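PDB 5ODK: single-stranded DNA-binding protein, which probably binds single-stranded DNA through its OB fold, during phage DNA replication. Local coordinates for residues K65-Q70 against M89-D94. Residues are numbered along the deposited sequence; the frame is centred on the assembly and turned at random.
Sequences KIIDEQ and MLFIKD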
loop_
_atom_site.group_PDB
_atom_site.type_symbol
_atom_site.label_atom_id
_atom_site.label_comp_id
_atom_site.label_asym_id
_atom_site.label_seq_id
_atom_site.Cartn_x
_atom_site.Cartn_y
_atom_site.Cartn_z
ATOM N N LYS A 65 -0.311 -13.691 -0.728
ATOM C CA LYS A 65 -1.120 -14.701 -0.026
ATOM C C LYS A 65 -1.505 -14.221 1.387
ATOM O O LYS A 65 -2.653 -14.354 1.820
ATOM C CB LYS A 65 -0.377 -16.045 -0.008
ATOM C CG LYS A 65 -1.139 -17.138 0.688
ATOM C CD LYS A 65 -0.668 -18.511 0.253
ATOM C CE LYS A 65 -1.573 -19.537 0.896
ATOM N NZ LYS A 65 -1.320 -20.840 0.264
ATOM N N ILE A 66 -0.540 -13.636 2.083
ATOM C CA ILE A 66 -0.798 -13.093 3.391
ATOM C C ILE A 66 -1.825 -11.958 3.300
ATOM O O ILE A 66 -2.729 -11.843 4.119
ATOM C CB ILE A 66 0.531 -12.588 4.020
ATOM C CG1 ILE A 66 1.382 -13.796 4.461
ATOM C CG2 ILE A 66 0.248 -11.679 5.207
ATOM C CD1 ILE A 66 2.799 -13.481 4.882
ATOM N N ILE A 67 -1.651 -11.080 2.313
ATOM C CA ILE A 67 -2.621 -9.983 2.120
ATOM C C ILE A 67 -4.028 -10.536 1.925
ATOM O O ILE A 67 -4.970 -10.038 2.564
ATOM C CB ILE A 67 -2.191 -9.088 0.928
ATOM C CG1 ILE A 67 -1.006 -8.223 1.333
ATOM C CG2 ILE A 67 -3.352 -8.215 0.448
ATOM C CD1 ILE A 67 -0.277 -7.603 0.159
ATOM N N ASP A 68 -4.176 -11.590 1.109
ATOM C CA ASP A 68 -5.506 -12.159 0.921
ATOM C C ASP A 68 -6.085 -12.669 2.248
ATOM O O ASP A 68 -7.266 -12.484 2.545
ATOM C CB ASP A 68 -5.471 -13.257 -0.129
ATOM C CG ASP A 68 -5.309 -12.756 -1.546
ATOM O OD1 ASP A 68 -5.536 -11.559 -1.830
ATOM O OD2 ASP A 68 -5.003 -13.609 -2.413
ATOM N N GLU A 69 -5.245 -13.330 3.033
ATOM C CA GLU A 69 -5.658 -13.842 4.342
ATOM C C GLU A 69 -6.084 -12.717 5.282
ATOM O O GLU A 69 -7.069 -12.785 5.978
ATOM C CB GLU A 69 -4.548 -14.667 4.963
ATOM C CG GLU A 69 -4.329 -15.971 4.203
ATOM C CD GLU A 69 -3.018 -16.674 4.424
ATOM O OE1 GLU A 69 -2.183 -16.222 5.209
ATOM O OE2 GLU A 69 -2.834 -17.739 3.792
ATOM N N GLN A 70 -5.341 -11.623 5.263
ATOM C CA GLN A 70 -5.652 -10.481 6.124
ATOM C C GLN A 70 -6.919 -9.768 5.658
ATOM O O GLN A 70 -7.676 -9.270 6.490
ATOM C CB GLN A 70 -4.484 -9.498 6.205
ATOM C CG GLN A 70 -3.258 -10.157 6.821
ATOM C CD GLN A 70 -3.486 -10.654 8.230
ATOM O OE1 GLN A 70 -3.955 -9.929 9.089
ATOM N NE2 GLN A 70 -3.238 -11.942 8.444
ATOM N N MET A 89 -14.050 -4.341 -5.124
ATOM C CA MET A 89 -14.123 -3.384 -4.043
ATOM C C MET A 89 -13.031 -3.616 -3.001
ATOM O O MET A 89 -13.109 -3.093 -1.897
ATOM C CB MET A 89 -15.537 -3.448 -3.441
ATOM C CG MET A 89 -16.611 -3.058 -4.451
ATOM S SD MET A 89 -16.502 -1.310 -4.886
ATOM C CE MET A 89 -17.656 -0.619 -3.701
ATOM N N LEU A 90 -11.979 -4.319 -3.404
ATOM C CA LEU A 90 -10.790 -4.498 -2.567
ATOM C C LEU A 90 -9.685 -3.518 -2.972
ATOM O O LEU A 90 -9.596 -3.096 -4.118
ATOM C CB LEU A 90 -10.246 -5.941 -2.701
ATOM C CG LEU A 90 -11.195 -7.067 -2.375
ATOM C CD1 LEU A 90 -10.520 -8.411 -2.656
ATOM C CD2 LEU A 90 -11.720 -6.960 -0.962
ATOM N N PHE A 91 -8.789 -3.271 -2.023
ATOM C CA PHE A 91 -7.660 -2.359 -2.278
ATOM C C PHE A 91 -6.581 -2.957 -3.175
ATOM O O PHE A 91 -5.644 -2.245 -3.536
ATOM C CB PHE A 91 -7.023 -1.888 -0.957
ATOM C CG PHE A 91 -6.358 -2.968 -0.131
ATOM C CD1 PHE A 91 -5.081 -3.379 -0.414
ATOM C CD2 PHE A 91 -7.010 -3.541 0.958
ATOM C CE1 PHE A 91 -4.452 -4.342 0.350
ATOM C CE2 PHE A 91 -6.388 -4.496 1.733
ATOM C CZ PHE A 91 -5.088 -4.877 1.443
ATOM N N ILE A 92 -6.657 -4.267 -3.456
ATOM C CA ILE A 92 -5.650 -4.945 -4.280
ATOM C C ILE A 92 -6.359 -5.481 -5.515
ATOM O O ILE A 92 -7.405 -6.107 -5.402
ATOM C CB ILE A 92 -4.890 -6.024 -3.514
ATOM C CG1 ILE A 92 -3.792 -6.663 -4.384
ATOM C CG2 ILE A 92 -5.814 -7.081 -2.905
ATOM C CD1 ILE A 92 -2.779 -7.496 -3.609
ATOM N N LYS A 93 -5.783 -5.224 -6.680
ATOM C CA LYS A 93 -6.339 -5.598 -7.959
ATOM C C LYS A 93 -5.273 -6.233 -8.846
ATOM O O LYS A 93 -4.067 -6.140 -8.573
ATOM C CB LYS A 93 -6.977 -4.360 -8.652
ATOM C CG LYS A 93 -8.233 -3.886 -7.926
ATOM C CD LYS A 93 -8.994 -2.694 -8.506
ATOM C CE LYS A 93 -10.342 -2.559 -7.797
ATOM N NZ LYS A 93 -11.080 -1.397 -8.318
ATOM N N ASP A 94 -5.717 -6.938 -9.881
ATOM C CA ASP A 94 -4.833 -7.672 -10.777
ATOM C C ASP A 94 -4.431 -6.778 -11.961
ATOM O O ASP A 94 -5.264 -6.436 -12.805
ATOM C CB ASP A 94 -5.569 -8.928 -11.247
ATOM C CG ASP A 94 -4.717 -9.831 -12.107
ATOM O OD1 ASP A 94 -3.694 -9.403 -12.664
ATOM O OD2 ASP A 94 -5.141 -10.976 -12.282
#
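I67 of helix 61-76 reaches across to F91 and I92, and the meeting is a compact example of how a branched side chain can serve two neighbours with one methyl. The CB of I67 points at the opposing segment but makes no close contact itself; there the chain divides. A chi1 of -74° sets the longer branch beside the backbone N and turns the short one, CG2, anti to it, and CG2 carries the contact. I67 CG2 lies 3.9 Å from F91 CZ, with CE1 of the same ring almost as close, meeting the CZ-CE1 side of the ring obliquely. I67 CG2 is also 4.2 Å from I92 CD1, the tip of the other isoleucine. The CG1 and CD1 of I67 lie farther than CG2 from both F91 and I92. On the opposing side, I92 extends its CG1 arm anti to its own backbone N (chi1 -177°), which carries CD1 out to the helix. All three residues are buried, and apolar packing alone joins the two segments over a modest 137 Å². I71 of the same helix also touches F91 and I92, while I111 of strand 108-115 touches both of them too and A164 of strand 159-173 touches F91. Helix 61-76 thus packs its apolar side on residues that also touch strands of the sheet, consistent with the helix that closes one end of the barrel in many OB folds.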